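Local coordinates for protein glucose-6-phosphate isomerase (Plasmodium falciparum, PDB 3QKI) that probably catalyses the interconversion of glucose 6-phosphate and fructose 6-phosphate, an early step of glycolysis, at residues M105-S110 with F549-V554; L359-S364 with V538-L543; N367-D372 with I411-C416; V404-Q409 with L543-S548. All blocks are in the same frame, centred on the assembly; numbering follows the deposited sequence.

Contact 1. Residues M105-S110 with F549-V554; sequences MTENRS and FDQWGV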
loop_
_atom_site.group_PDB
_atom_site.type_symbol
_atom_site.label_atom_id
_atom_site.label_comp_id
_atom_site.label_asym_id
_atom_site.label_seq_id
_atom_site.Cartn_x
_atom_site.Cartn_y
_atom_site.Cartn_z
ATOM N N MET A 105 -17.062 23.277 -10.403
ATOM C CA MET A 105 -18.351 23.952 -10.240
ATOM C C MET A 105 -18.882 24.103 -8.808
ATOM O O MET A 105 -19.798 24.889 -8.595
ATOM C CB MET A 105 -19.403 23.391 -11.231
ATOM C CG MET A 105 -19.384 21.835 -11.389
ATOM S SD MET A 105 -19.956 20.830 -9.989
ATOM C CE MET A 105 -21.675 21.420 -9.803
ATOM N N THR A 106 -18.295 23.412 -7.816
ATOM C CA THR A 106 -18.765 23.593 -6.445
ATOM C C THR A 106 -17.957 24.666 -5.725
ATOM O O THR A 106 -18.449 25.243 -4.774
ATOM C CB THR A 106 -18.807 22.287 -5.647
ATOM O OG1 THR A 106 -17.473 21.835 -5.437
ATOM C CG2 THR A 106 -19.671 21.218 -6.305
ATOM N N GLU A 107 -16.710 24.887 -6.135
ATOM C CA GLU A 107 -15.843 25.892 -5.534
ATOM C C GLU A 107 -15.685 27.093 -6.479
ATOM O O GLU A 107 -15.071 28.081 -6.100
ATOM C CB GLU A 107 -14.478 25.285 -5.179
ATOM C CG GLU A 107 -14.548 24.237 -4.077
ATOM C CD GLU A 107 -13.255 23.501 -3.791
ATOM O OE1 GLU A 107 -12.601 23.063 -4.762
ATOM O OE2 GLU A 107 -12.910 23.329 -2.600
ATOM N N ASN A 108 -16.283 27.011 -7.688
ATOM C CA ASN A 108 -16.233 28.025 -8.753
ATOM C C ASN A 108 -14.783 28.386 -9.077
ATOM O O ASN A 108 -14.369 29.529 -8.919
ATOM C CB ASN A 108 -17.088 29.270 -8.418
ATOM C CG ASN A 108 -17.418 30.065 -9.656
ATOM O OD1 ASN A 108 -17.568 29.517 -10.757
ATOM N ND2 ASN A 108 -17.508 31.370 -9.510
ATOM N N ARG A 109 -14.002 27.380 -9.480
ATOM C CA ARG A 109 -12.583 27.550 -9.735
ATOM C C ARG A 109 -12.129 26.964 -11.039
ATOM O O ARG A 109 -12.724 26.016 -11.553
ATOM C CB ARG A 109 -11.770 26.881 -8.623
ATOM C CG ARG A 109 -11.880 27.582 -7.299
ATOM C CD ARG A 109 -10.523 27.720 -6.672
ATOM N NE ARG A 109 -10.127 26.507 -5.972
ATOM C CZ ARG A 109 -10.259 26.325 -4.665
ATOM N NH1 ARG A 109 -10.807 27.269 -3.908
ATOM N NH2 ARG A 109 -9.852 25.194 -4.103
ATOM N N SER A 110 -11.004 27.477 -11.527
ATOM C CA SER A 110 -10.349 26.958 -12.708
ATOM C C SER A 110 -9.542 25.733 -12.272
ATOM O O SER A 110 -9.286 25.545 -11.083
ATOM C CB SER A 110 -9.437 28.016 -13.316
ATOM O OG SER A 110 -10.203 29.105 -13.797
ATOM N N PHE A 549 -12.683 17.781 -8.910
ATOM C CA PHE A 549 -11.846 18.835 -8.419
ATOM C C PHE A 549 -12.047 19.357 -7.018
ATOM O O PHE A 549 -11.218 20.122 -6.554
ATOM C CB PHE A 549 -11.785 19.955 -9.492
ATOM C CG PHE A 549 -11.547 19.370 -10.863
ATOM C CD1 PHE A 549 -12.547 19.397 -11.832
ATOM C CD2 PHE A 549 -10.341 18.743 -11.174
ATOM C CE1 PHE A 549 -12.321 18.861 -13.107
ATOM C CE2 PHE A 549 -10.135 18.176 -12.436
ATOM C CZ PHE A 549 -11.117 18.260 -13.399
ATOM N N ASP A 550 -13.105 18.918 -6.329
ATOM C CA ASP A 550 -13.360 19.351 -4.978
ATOM C C ASP A 550 -13.095 18.178 -4.026
ATOM O O ASP A 550 -12.687 17.090 -4.456
ATOM C CB ASP A 550 -14.820 19.873 -4.862
ATOM C CG ASP A 550 -15.925 18.882 -5.238
ATOM O OD1 ASP A 550 -15.642 17.663 -5.322
ATOM O OD2 ASP A 550 -17.078 19.320 -5.416
ATOM N N GLN A 551 -13.283 18.401 -2.721
ATOM C CA GLN A 551 -13.076 17.353 -1.716
ATOM C C GLN A 551 -13.825 17.714 -0.437
ATOM O O GLN A 551 -13.232 17.821 0.624
ATOM C CB GLN A 551 -11.574 17.001 -1.482
ATOM C CG GLN A 551 -10.640 18.183 -1.099
ATOM C CD GLN A 551 -10.419 19.164 -2.240
ATOM O OE1 GLN A 551 -10.116 18.782 -3.378
ATOM N NE2 GLN A 551 -10.609 20.458 -1.978
ATOM N N TRP A 552 -15.145 17.909 -0.551
ATOM C CA TRP A 552 -16.000 18.284 0.590
ATOM C C TRP A 552 -16.077 17.220 1.665
ATOM O O TRP A 552 -16.399 17.537 2.811
ATOM C CB TRP A 552 -17.404 18.661 0.109
ATOM C CG TRP A 552 -17.406 19.872 -0.775
ATOM C CD1 TRP A 552 -17.662 19.914 -2.109
ATOM C CD2 TRP A 552 -17.089 21.207 -0.382
ATOM N NE1 TRP A 552 -17.557 21.204 -2.569
ATOM C CE2 TRP A 552 -17.213 22.020 -1.527
ATOM C CE3 TRP A 552 -16.715 21.804 0.836
ATOM C CZ2 TRP A 552 -17.004 23.405 -1.490
ATOM C CZ3 TRP A 552 -16.500 23.178 0.872
ATOM C CH2 TRP A 552 -16.656 23.961 -0.278
ATOM N N GLY A 553 -15.725 15.986 1.297
ATOM C CA GLY A 553 -15.764 14.819 2.164
ATOM C C GLY A 553 -14.772 14.783 3.296
ATOM O O GLY A 553 -14.861 13.925 4.186
ATOM N N VAL A 554 -13.849 15.703 3.289
ATOM C CA VAL A 554 -12.809 15.726 4.306
ATOM C C VAL A 554 -13.152 16.614 5.509
ATOM O O VAL A 554 -12.466 16.564 6.527
ATOM C CB VAL A 554 -11.416 16.040 3.677
ATOM C CG1 VAL A 554 -11.151 15.145 2.460
ATOM C CG2 VAL A 554 -11.283 17.511 3.304
HETATM O O HOH W 1 -14.027 20.945 -1.573
HETATM O O HOH W 2 -10.372 21.909 -4.724
#
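Thr106 joins the two loops through one hydroxyl: OG1 donates to Asp550 OD2 at 2.5 Å, on the lone pair anti to the other carboxylate oxygen, and accepts the indole N-H of Trp552, with NE1 to OG1 2.9 Å and an N-H...O angle of 163°. The hydroxyl sits at the indole edge, almost in its plane, and one OG1 both donates and accepts. The first loop is shaped by a G1 beta bulge in which Asn108 and Arg109 face Asn104; the second leads into helix 555-573. Glu107 works mainly through water: water 1 donates to its OE2 (2.8 Å) and accepts from Gln551 N (2.9 Å), while its OE1 also takes a bond from Asn104. Asp550 OD1 has a salt bridge to Lys402, Gln551 OE1 is bonded to Arg312, and the Gln551 side chain lies about 4 Å from that of Glu398, a fructose 6-phosphate-binding residue. Further out, Trp552 meets Lys505 of the second subunit in a cation-pi contact. The aliphatic part of Glu107 packs obliquely on the indole, CG to Trp552 CZ2 3.7 Å, and the oxygen of water 1 rests 3.2 Å above the plane of the Trp552 ring, over its centre.

Contact 2. Residues L359-S364 with V538-L543; sequences LLALTS and VAEGFL
Ala361 fits against the start of the other segment, where packing is tightest: its CB touches Ala539 CB at 3.7 Å and Glu540 N at the same distance. With the small side chain of Ala361 between the backbones, the CA atoms of Ala361 and Glu540 come within 5.0 Å, and the segment axes approach to 8.6 Å. The signed crossing angle of -47° is consistent with ridges-into-grooves packing of i, i+4 rows, here between helices 356-371 and 523-543 of the alpha/beta domain built round the mixed sheet. Beyond the alanines longer side chains take over, and neither flank is a solvent side. Leu543 reaches back with CD1 to Leu362 CD2 (3.7 Å), the two side chains crossing nearly perpendicularly; helix 75-87 also packs on Leu362 and helix 90-99 on Leu543. The remaining flank is polar but still buried. Glu540, its CG swung away from the backbone N (chi1 -155°) and the chain extended beyond, brings OE2 to Ser364 OG, which donates at 2.6 Å on the syn side of the carboxylate, 18° out of its plane. That carboxylate is steadied through OE1 by a salt bridge to Arg536, while Ser364 OG is also hydrogen-bonded to Gln417 NE2 and Arg536 NH2.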
loop_
_atom_site.group_PDB
_atom_site.type_symbol
_atom_site.label_atom_id
_atom_site.label_comp_id
_atom_site.label_asym_id
_atom_site.label_seq_id
_atom_site.Cartn_x
_atom_site.Cartn_y
_atom_site.Cartn_z
ATOM N N LEU A 359 -9.254 6.387 -23.665
ATOM C CA LEU A 359 -9.527 4.948 -23.808
ATOM C C LEU A 359 -9.316 4.210 -22.479
ATOM O O LEU A 359 -10.064 3.288 -22.169
ATOM C CB LEU A 359 -8.645 4.341 -24.907
ATOM C CG LEU A 359 -8.964 4.806 -26.353
ATOM C CD1 LEU A 359 -7.900 4.303 -27.326
ATOM C CD2 LEU A 359 -10.351 4.352 -26.771
ATOM N N LEU A 360 -8.337 4.654 -21.678
ATOM C CA LEU A 360 -8.066 4.074 -20.355
ATOM C C LEU A 360 -9.211 4.412 -19.392
ATOM O O LEU A 360 -9.702 3.546 -18.684
ATOM C CB LEU A 360 -6.706 4.570 -19.835
ATOM C CG LEU A 360 -6.137 3.859 -18.599
ATOM C CD1 LEU A 360 -5.993 2.343 -18.843
ATOM C CD2 LEU A 360 -4.764 4.402 -18.248
ATOM N N ALA A 361 -9.696 5.658 -19.419
ATOM C CA ALA A 361 -10.851 6.099 -18.608
ATOM C C ALA A 361 -12.127 5.366 -19.038
ATOM O O ALA A 361 -12.889 4.924 -18.181
ATOM C CB ALA A 361 -11.043 7.633 -18.755
ATOM N N LEU A 362 -12.349 5.199 -20.364
ATOM C CA LEU A 362 -13.531 4.476 -20.880
ATOM C C LEU A 362 -13.540 3.022 -20.434
ATOM O O LEU A 362 -14.587 2.501 -20.077
ATOM C CB LEU A 362 -13.631 4.565 -22.409
ATOM C CG LEU A 362 -14.052 5.929 -23.001
ATOM C CD1 LEU A 362 -13.802 5.952 -24.502
ATOM C CD2 LEU A 362 -15.491 6.209 -22.738
ATOM N N THR A 363 -12.347 2.383 -20.426
ATOM C CA THR A 363 -12.159 0.995 -19.998
ATOM C C THR A 363 -12.520 0.866 -18.517
ATOM O O THR A 363 -13.263 -0.039 -18.148
ATOM C CB THR A 363 -10.721 0.567 -20.289
ATOM O OG1 THR A 363 -10.497 0.627 -21.703
ATOM C CG2 THR A 363 -10.406 -0.810 -19.784
ATOM N N SER A 364 -11.993 1.773 -17.682
ATOM C CA SER A 364 -12.242 1.807 -16.242
ATOM C C SER A 364 -13.751 1.973 -15.957
ATOM O O SER A 364 -14.302 1.255 -15.121
ATOM C CB SER A 364 -11.450 2.949 -15.628
ATOM O OG SER A 364 -11.633 3.061 -14.224
ATOM N N VAL A 538 -9.199 12.934 -14.941
ATOM C CA VAL A 538 -9.975 14.072 -15.416
ATOM C C VAL A 538 -11.051 13.573 -16.430
ATOM O O VAL A 538 -12.217 13.926 -16.288
ATOM C CB VAL A 538 -9.063 15.185 -15.998
ATOM C CG1 VAL A 538 -9.855 16.177 -16.846
ATOM C CG2 VAL A 538 -8.298 15.898 -14.889
ATOM N N ALA A 539 -10.664 12.709 -17.385
ATOM C CA ALA A 539 -11.588 12.156 -18.383
ATOM C C ALA A 539 -12.659 11.326 -17.695
ATOM O O ALA A 539 -13.834 11.452 -18.034
ATOM C CB ALA A 539 -10.840 11.300 -19.399
ATOM N N GLU A 540 -12.265 10.515 -16.700
ATOM C CA GLU A 540 -13.185 9.652 -16.003
ATOM C C GLU A 540 -14.240 10.399 -15.171
ATOM O O GLU A 540 -15.393 9.956 -15.116
ATOM C CB GLU A 540 -12.444 8.568 -15.207
ATOM C CG GLU A 540 -13.304 7.344 -14.984
ATOM C CD GLU A 540 -12.587 6.118 -14.465
ATOM O OE1 GLU A 540 -11.340 6.145 -14.341
ATOM O OE2 GLU A 540 -13.284 5.112 -14.203
ATOM N N GLY A 541 -13.857 11.524 -14.557
ATOM C CA GLY A 541 -14.787 12.343 -13.775
ATOM C C GLY A 541 -15.896 12.884 -14.659
ATOM O O GLY A 541 -17.063 12.857 -14.266
ATOM N N PHE A 542 -15.550 13.285 -15.896
ATOM C CA PHE A 542 -16.519 13.762 -16.888
ATOM C C PHE A 542 -17.420 12.642 -17.400
ATOM O O PHE A 542 -18.624 12.858 -17.540
ATOM C CB PHE A 542 -15.860 14.534 -18.041
ATOM C CG PHE A 542 -15.263 15.874 -17.619
ATOM C CD1 PHE A 542 -15.996 16.772 -16.849
ATOM C CD2 PHE A 542 -13.982 16.248 -18.031
ATOM C CE1 PHE A 542 -15.461 18.017 -16.492
ATOM C CE2 PHE A 542 -13.431 17.476 -17.640
ATOM C CZ PHE A 542 -14.172 18.349 -16.867
ATOM N N LEU A 543 -16.862 11.431 -17.587
ATOM C CA LEU A 543 -17.656 10.248 -17.966
ATOM C C LEU A 543 -18.658 9.932 -16.840
ATOM O O LEU A 543 -19.812 9.604 -17.121
ATOM C CB LEU A 543 -16.764 9.011 -18.215
ATOM C CG LEU A 543 -15.770 9.061 -19.381
ATOM C CD1 LEU A 543 -14.956 7.773 -19.423
ATOM C CD2 LEU A 543 -16.468 9.312 -20.714
#

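Contact 3. Residues N367-D372 with I411-C416; sequences NSHFFD and IHYNTC
His369 and Asn414 bring their CA atoms within 6.3 Å where the last turns of helix 356-371 run past an irregular segment, and the helical path breaks at Asp372, which has positive phi. Asn414 is the hub. Its ND2 donates twice across the gap, to Ser368 O (2.9 Å) from above the carbonyl plane and to Asp372 OD2 (3.0 Å), so one amide nitrogen ties Ser368 to Asp372, four positions on. The Asp372 carboxylate lies only 22° from the amide plane, although the nitrogen meets it from above the carboxylate, and water 5 donates to both Asp372 OD2 and Asn414 OD1. In return the backbone carbonyl O of Asn414 accepts from His369 NE2 at 2.8 Å, the oxygen somewhat tilted out of the imidazole plane. On its other nitrogen, ND1, His369 is bonded to Tyr29 OH, and Phe365 stacks on the ring, which together should limit rotation of the ring. Tyr413 comes to the imidazole edge, CD1 to His369 CE1 3.5 Å, with the ring planes at 52°. Ser368 turns OG anti to its backbone N (chi1 172°), against Asn414 CB at 3.3 Å; from there waters 3 and 4 link it to Thr415 O. Helix 356-371 leads into strand 375-380, and the irregular segment 411-416 runs on into strand 418-420. These parallel neighbours are joined through helix 388-400, which carries the sugar-phosphate-binding Gln394 and Glu398, in a beta-alpha-beta crossover of the alpha/beta fold.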
loop_
_atom_site.group_PDB
_atom_site.type_symbol
_atom_site.label_atom_id
_atom_site.label_comp_id
_atom_site.label_asym_id
_atom_site.label_seq_id
_atom_site.Cartn_x
_atom_site.Cartn_y
_atom_site.Cartn_z
ATOM N N ASN A 367 -15.673 -1.336 -17.027
ATOM C CA ASN A 367 -15.489 -2.386 -16.008
ATOM C C ASN A 367 -16.276 -2.122 -14.755
ATOM O O ASN A 367 -16.904 -3.043 -14.217
ATOM C CB ASN A 367 -14.013 -2.565 -15.671
ATOM C CG ASN A 367 -13.257 -3.262 -16.763
ATOM O OD1 ASN A 367 -13.839 -3.973 -17.570
ATOM N ND2 ASN A 367 -11.946 -3.055 -16.824
ATOM N N SER A 368 -16.272 -0.877 -14.294
ATOM C CA SER A 368 -16.996 -0.523 -13.069
ATOM C C SER A 368 -18.519 -0.515 -13.280
ATOM O O SER A 368 -19.251 -1.099 -12.479
ATOM C CB SER A 368 -16.523 0.832 -12.546
ATOM O OG SER A 368 -17.337 1.294 -11.471
ATOM N N HIS A 369 -19.002 0.171 -14.341
ATOM C CA HIS A 369 -20.438 0.275 -14.567
ATOM C C HIS A 369 -21.145 -0.965 -15.074
ATOM O O HIS A 369 -22.222 -1.282 -14.582
ATOM C CB HIS A 369 -20.796 1.512 -15.412
ATOM C CG HIS A 369 -20.847 2.762 -14.593
ATOM N ND1 HIS A 369 -22.016 3.493 -14.471
ATOM C CD2 HIS A 369 -19.886 3.342 -13.831
ATOM C CE1 HIS A 369 -21.736 4.486 -13.646
ATOM N NE2 HIS A 369 -20.469 4.435 -13.232
ATOM N N PHE A 370 -20.563 -1.646 -16.056
ATOM C CA PHE A 370 -21.191 -2.786 -16.723
ATOM C C PHE A 370 -20.829 -4.175 -16.187
ATOM O O PHE A 370 -21.596 -5.120 -16.373
ATOM C CB PHE A 370 -21.046 -2.645 -18.244
ATOM C CG PHE A 370 -21.515 -1.280 -18.680
ATOM C CD1 PHE A 370 -22.853 -0.916 -18.561
ATOM C CD2 PHE A 370 -20.605 -0.311 -19.085
ATOM C CE1 PHE A 370 -23.270 0.376 -18.871
ATOM C CE2 PHE A 370 -21.028 0.977 -19.408
ATOM C CZ PHE A 370 -22.354 1.316 -19.278
ATOM N N PHE A 371 -19.730 -4.281 -15.457
ATOM C CA PHE A 371 -19.313 -5.561 -14.871
ATOM C C PHE A 371 -19.333 -5.502 -13.358
ATOM O O PHE A 371 -19.133 -6.527 -12.700
ATOM C CB PHE A 371 -17.922 -5.943 -15.386
ATOM C CG PHE A 371 -17.941 -6.521 -16.771
ATOM C CD1 PHE A 371 -18.021 -5.695 -17.889
ATOM C CD2 PHE A 371 -17.868 -7.896 -16.967
ATOM C CE1 PHE A 371 -18.057 -6.233 -19.177
ATOM C CE2 PHE A 371 -17.879 -8.432 -18.259
ATOM C CZ PHE A 371 -17.993 -7.599 -19.354
ATOM N N ASP A 372 -19.548 -4.295 -12.805
ATOM C CA ASP A 372 -19.583 -4.034 -11.371
ATOM C C ASP A 372 -18.254 -4.368 -10.681
ATOM O O ASP A 372 -18.230 -4.848 -9.533
ATOM C CB ASP A 372 -20.822 -4.684 -10.716
ATOM C CG ASP A 372 -21.425 -3.864 -9.598
ATOM O OD1 ASP A 372 -21.716 -4.442 -8.543
ATOM O OD2 ASP A 372 -21.636 -2.641 -9.797
ATOM N N ILE A 411 -26.369 10.852 -6.467
ATOM C CA ILE A 411 -26.382 9.744 -7.414
ATOM C C ILE A 411 -26.162 8.421 -6.730
ATOM O O ILE A 411 -25.660 8.392 -5.605
ATOM C CB ILE A 411 -25.515 9.984 -8.686
ATOM C CG1 ILE A 411 -24.068 10.399 -8.360
ATOM C CG2 ILE A 411 -26.164 11.005 -9.633
ATOM C CD1 ILE A 411 -23.152 9.280 -8.197
ATOM N N HIS A 412 -26.598 7.337 -7.364
ATOM C CA HIS A 412 -26.511 6.003 -6.765
ATOM C C HIS A 412 -25.650 5.038 -7.572
ATOM O O HIS A 412 -25.385 3.929 -7.101
ATOM C CB HIS A 412 -27.922 5.448 -6.477
ATOM C CG HIS A 412 -28.719 6.398 -5.638
ATOM N ND1 HIS A 412 -28.570 6.440 -4.246
ATOM C CD2 HIS A 412 -29.541 7.408 -6.025
ATOM C CE1 HIS A 412 -29.348 7.436 -3.836
ATOM N NE2 HIS A 412 -29.946 8.056 -4.871
ATOM N N TYR A 413 -25.206 5.457 -8.765
ATOM C CA TYR A 413 -24.366 4.609 -9.598
ATOM C C TYR A 413 -22.916 4.629 -9.080
ATOM O O TYR A 413 -22.560 5.434 -8.204
ATOM C CB TYR A 413 -24.452 4.987 -11.092
ATOM C CG TYR A 413 -24.186 6.447 -11.405
ATOM C CD1 TYR A 413 -22.885 6.940 -11.486
ATOM C CD2 TYR A 413 -25.234 7.319 -11.702
ATOM C CE1 TYR A 413 -22.633 8.274 -11.811
ATOM C CE2 TYR A 413 -24.991 8.645 -12.065
ATOM C CZ TYR A 413 -23.692 9.129 -12.077
ATOM O OH TYR A 413 -23.448 10.427 -12.442
ATOM N N ASN A 414 -22.091 3.723 -9.611
ATOM C CA ASN A 414 -20.700 3.583 -9.217
ATOM C C ASN A 414 -19.864 4.801 -9.557
ATOM O O ASN A 414 -19.959 5.326 -10.660
ATOM C CB ASN A 414 -20.071 2.338 -9.862
ATOM C CG ASN A 414 -20.592 1.031 -9.331
ATOM O OD1 ASN A 414 -21.325 0.977 -8.347
ATOM N ND2 ASN A 414 -20.215 -0.058 -9.982
ATOM N N THR A 415 -19.039 5.237 -8.601
ATOM C CA THR A 415 -18.059 6.276 -8.860
ATOM C C THR A 415 -16.685 5.625 -8.803
ATOM O O THR A 415 -16.549 4.497 -9.307
ATOM C CB THR A 415 -18.338 7.609 -8.162
ATOM O OG1 THR A 415 -18.286 7.433 -6.734
ATOM C CG2 THR A 415 -19.688 8.224 -8.605
ATOM N N CYS A 416 -15.672 6.295 -8.227
ATOM C CA CYS A 416 -14.315 5.733 -8.240
ATOM C C CYS A 416 -14.188 4.380 -7.580
ATOM O O CYS A 416 -14.746 4.149 -6.501
ATOM C CB CYS A 416 -13.295 6.706 -7.671
ATOM S SG CYS A 416 -11.597 6.252 -8.041
HETATM O O HOH W 3 -16.362 1.647 -8.893
HETATM O O HOH W 4 -17.256 3.944 -11.888
HETATM O O HOH W 5 -23.113 -1.589 -7.409
#

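Contact 4. Residues V404-Q409 with L543-S548; sequences VDRNNQ and LLNINS
Arg406 lies across the backbone of Asn545 and Ile546, just where a type I turn from Asp405 to Asn408 meets the Schellman motif ending helix 523-543. Its backbone N donates to Asn545 O (2.8 Å). Beyond that bond the side chain runs out extended and then bends at chi3 (68°), which lays CD against Ile546 O at 3.4 Å and leaves that oxygen at the edge of the guanidinium, close to its plane. The Asn545 amide crosses the arginine chain obliquely, OD1 to Arg406 CB 3.5 Å, whereas the Asn547 amide stands almost perpendicular to the guanidinium, at 86°. Arg406 and Asn547 find their strongest side-chain partners elsewhere: Arg406 NH2 at Val103 O, Asn547 ND2 at Asn104 OD1. Asp405 shapes its own turn, an Asx turn closed by Asn407 N to OD1; Gln409 N also donates to OD1, from the opposite face of the carboxylate plane, and OD2 meets the Asn545 amide through water 7. The end of the turn reaches the dimer interface, where Asn408 OD1 bonds to His504 NE2 of the second subunit. Water 6 completes the backbone seam, donating to Val404 O at 2.7 Å and accepting from Asn547 N at 2.8 Å.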
loop_
_atom_site.group_PDB
_atom_site.type_symbol
_atom_site.label_atom_id
_atom_site.label_comp_id
_atom_site.label_asym_id
_atom_site.label_seq_id
_atom_site.Cartn_x
_atom_site.Cartn_y
_atom_site.Cartn_z
ATOM N N VAL A 404 -22.431 12.841 -5.805
ATOM C CA VAL A 404 -23.274 13.954 -6.272
ATOM C C VAL A 404 -22.767 14.334 -7.628
ATOM O O VAL A 404 -21.554 14.538 -7.796
ATOM C CB VAL A 404 -23.281 15.179 -5.333
ATOM C CG1 VAL A 404 -24.300 16.209 -5.808
ATOM C CG2 VAL A 404 -23.533 14.787 -3.869
ATOM N N ASP A 405 -23.679 14.390 -8.612
ATOM C CA ASP A 405 -23.302 14.703 -9.975
ATOM C C ASP A 405 -23.092 16.214 -10.264
ATOM O O ASP A 405 -23.310 17.052 -9.383
ATOM C CB ASP A 405 -24.221 13.990 -10.983
ATOM C CG ASP A 405 -25.620 14.536 -11.161
ATOM O OD1 ASP A 405 -25.916 15.617 -10.603
ATOM O OD2 ASP A 405 -26.417 13.897 -11.891
ATOM N N ARG A 406 -22.666 16.542 -11.485
ATOM C CA ARG A 406 -22.414 17.920 -11.917
ATOM C C ARG A 406 -23.693 18.779 -12.015
ATOM O O ARG A 406 -23.603 19.980 -12.196
ATOM C CB ARG A 406 -21.545 17.975 -13.196
ATOM C CG ARG A 406 -20.097 17.503 -12.954
ATOM C CD ARG A 406 -19.216 17.554 -14.197
ATOM N NE ARG A 406 -18.968 18.942 -14.614
ATOM C CZ ARG A 406 -17.945 19.698 -14.208
ATOM N NH1 ARG A 406 -17.008 19.194 -13.395
ATOM N NH2 ARG A 406 -17.837 20.953 -14.628
ATOM N N ASN A 407 -24.866 18.159 -11.875
ATOM C CA ASN A 407 -26.181 18.804 -11.845
ATOM C C ASN A 407 -26.688 18.886 -10.409
ATOM O O ASN A 407 -27.862 19.192 -10.194
ATOM C CB ASN A 407 -27.183 18.037 -12.724
ATOM C CG ASN A 407 -26.789 17.972 -14.191
ATOM O OD1 ASN A 407 -26.294 18.953 -14.769
ATOM N ND2 ASN A 407 -27.004 16.810 -14.829
ATOM N N ASN A 408 -25.808 18.605 -9.431
ATOM C CA ASN A 408 -26.057 18.672 -7.979
ATOM C C ASN A 408 -27.061 17.671 -7.464
ATOM O O ASN A 408 -27.575 17.819 -6.351
ATOM C CB ASN A 408 -26.400 20.131 -7.531
ATOM C CG ASN A 408 -25.443 21.128 -8.086
ATOM O OD1 ASN A 408 -24.228 21.031 -7.895
ATOM N ND2 ASN A 408 -25.962 22.072 -8.823
ATOM N N GLN A 409 -27.282 16.602 -8.238
ATOM C CA GLN A 409 -28.205 15.535 -7.887
ATOM C C GLN A 409 -27.467 14.410 -7.181
ATOM O O GLN A 409 -26.461 13.929 -7.708
ATOM C CB GLN A 409 -28.920 14.989 -9.151
ATOM C CG GLN A 409 -29.738 16.029 -9.935
ATOM C CD GLN A 409 -30.640 16.868 -9.042
ATOM O OE1 GLN A 409 -31.466 16.350 -8.261
ATOM N NE2 GLN A 409 -30.464 18.187 -9.110
ATOM N N LEU A 543 -16.862 11.431 -17.587
ATOM C CA LEU A 543 -17.656 10.248 -17.966
ATOM C C LEU A 543 -18.658 9.932 -16.840
ATOM O O LEU A 543 -19.812 9.604 -17.121
ATOM C CB LEU A 543 -16.764 9.011 -18.215
ATOM C CG LEU A 543 -15.770 9.061 -19.381
ATOM C CD1 LEU A 543 -14.956 7.773 -19.423
ATOM C CD2 LEU A 543 -16.468 9.312 -20.714
ATOM N N LEU A 544 -18.212 10.046 -15.568
ATOM C CA LEU A 544 -19.056 9.783 -14.388
ATOM C C LEU A 544 -20.009 10.918 -14.086
ATOM O O LEU A 544 -20.887 10.770 -13.230
ATOM C CB LEU A 544 -18.177 9.531 -13.159
ATOM C CG LEU A 544 -17.407 8.206 -13.159
ATOM C CD1 LEU A 544 -16.383 8.195 -12.059
ATOM C CD2 LEU A 544 -18.351 7.006 -13.052
ATOM N N ASN A 545 -19.788 12.075 -14.748
ATOM C CA ASN A 545 -20.509 13.332 -14.557
ATOM C C ASN A 545 -20.423 13.801 -13.095
ATOM O O ASN A 545 -21.418 14.199 -12.504
ATOM C CB ASN A 545 -21.968 13.243 -15.045
ATOM C CG ASN A 545 -22.612 14.579 -15.229
ATOM O OD1 ASN A 545 -21.971 15.549 -15.634
ATOM N ND2 ASN A 545 -23.881 14.675 -14.875
ATOM N N ILE A 546 -19.230 13.734 -12.514
ATOM C CA ILE A 546 -19.008 14.203 -11.135
ATOM C C ILE A 546 -17.945 15.309 -11.161
ATOM O O ILE A 546 -17.304 15.538 -12.194
ATOM C CB ILE A 546 -18.634 13.054 -10.167
ATOM C CG1 ILE A 546 -17.329 12.342 -10.615
ATOM C CG2 ILE A 546 -19.844 12.102 -9.886
ATOM C CD1 ILE A 546 -16.889 11.224 -9.715
ATOM N N ASN A 547 -17.771 15.998 -10.046
ATOM C CA ASN A 547 -16.764 17.043 -9.949
ATOM C C ASN A 547 -15.474 16.403 -9.375
ATOM O O ASN A 547 -15.423 16.073 -8.199
ATOM C CB ASN A 547 -17.256 18.225 -9.103
ATOM C CG ASN A 547 -16.252 19.359 -8.999
ATOM O OD1 ASN A 547 -15.280 19.434 -9.746
ATOM N ND2 ASN A 547 -16.477 20.281 -8.092
ATOM N N SER A 548 -14.453 16.215 -10.218
ATOM C CA SER A 548 -13.173 15.588 -9.848
ATOM C C SER A 548 -12.291 16.513 -9.022
ATOM O O SER A 548 -11.240 16.099 -8.550
ATOM C CB SER A 548 -12.377 15.259 -11.113
ATOM O OG SER A 548 -12.958 14.239 -11.896
HETATM O O HOH W 6 -19.036 15.439 -7.559
HETATM O O HOH W 7 -25.295 12.027 -13.790
HETATM O O HOH W 8 -15.208 16.775 -13.104
#

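From the N terminus, the loop 105-110 comes first and waits until 549-554 to close contact 1, the widest span, which encloses the other three. Helix 356-371 then supplies two segments in succession: 359-364 pairs with 538-543 in contact 2, and 367-372 closes the short loop of contact 3 with 411-416, which lies within contact 2. Contact 4 starts at 404-409, inside contact 3, and ends at 543-548, so it crosses both contact 2, sharing Leu543, and contact 3, where Tyr413 OH bonds Leu544 O. Together they join helices 356-371 and 523-543 to each other and to the loops after helix 90-99, before strand 418-420 and before helix 555-573; contacts 1 and 4 also touch the second subunit.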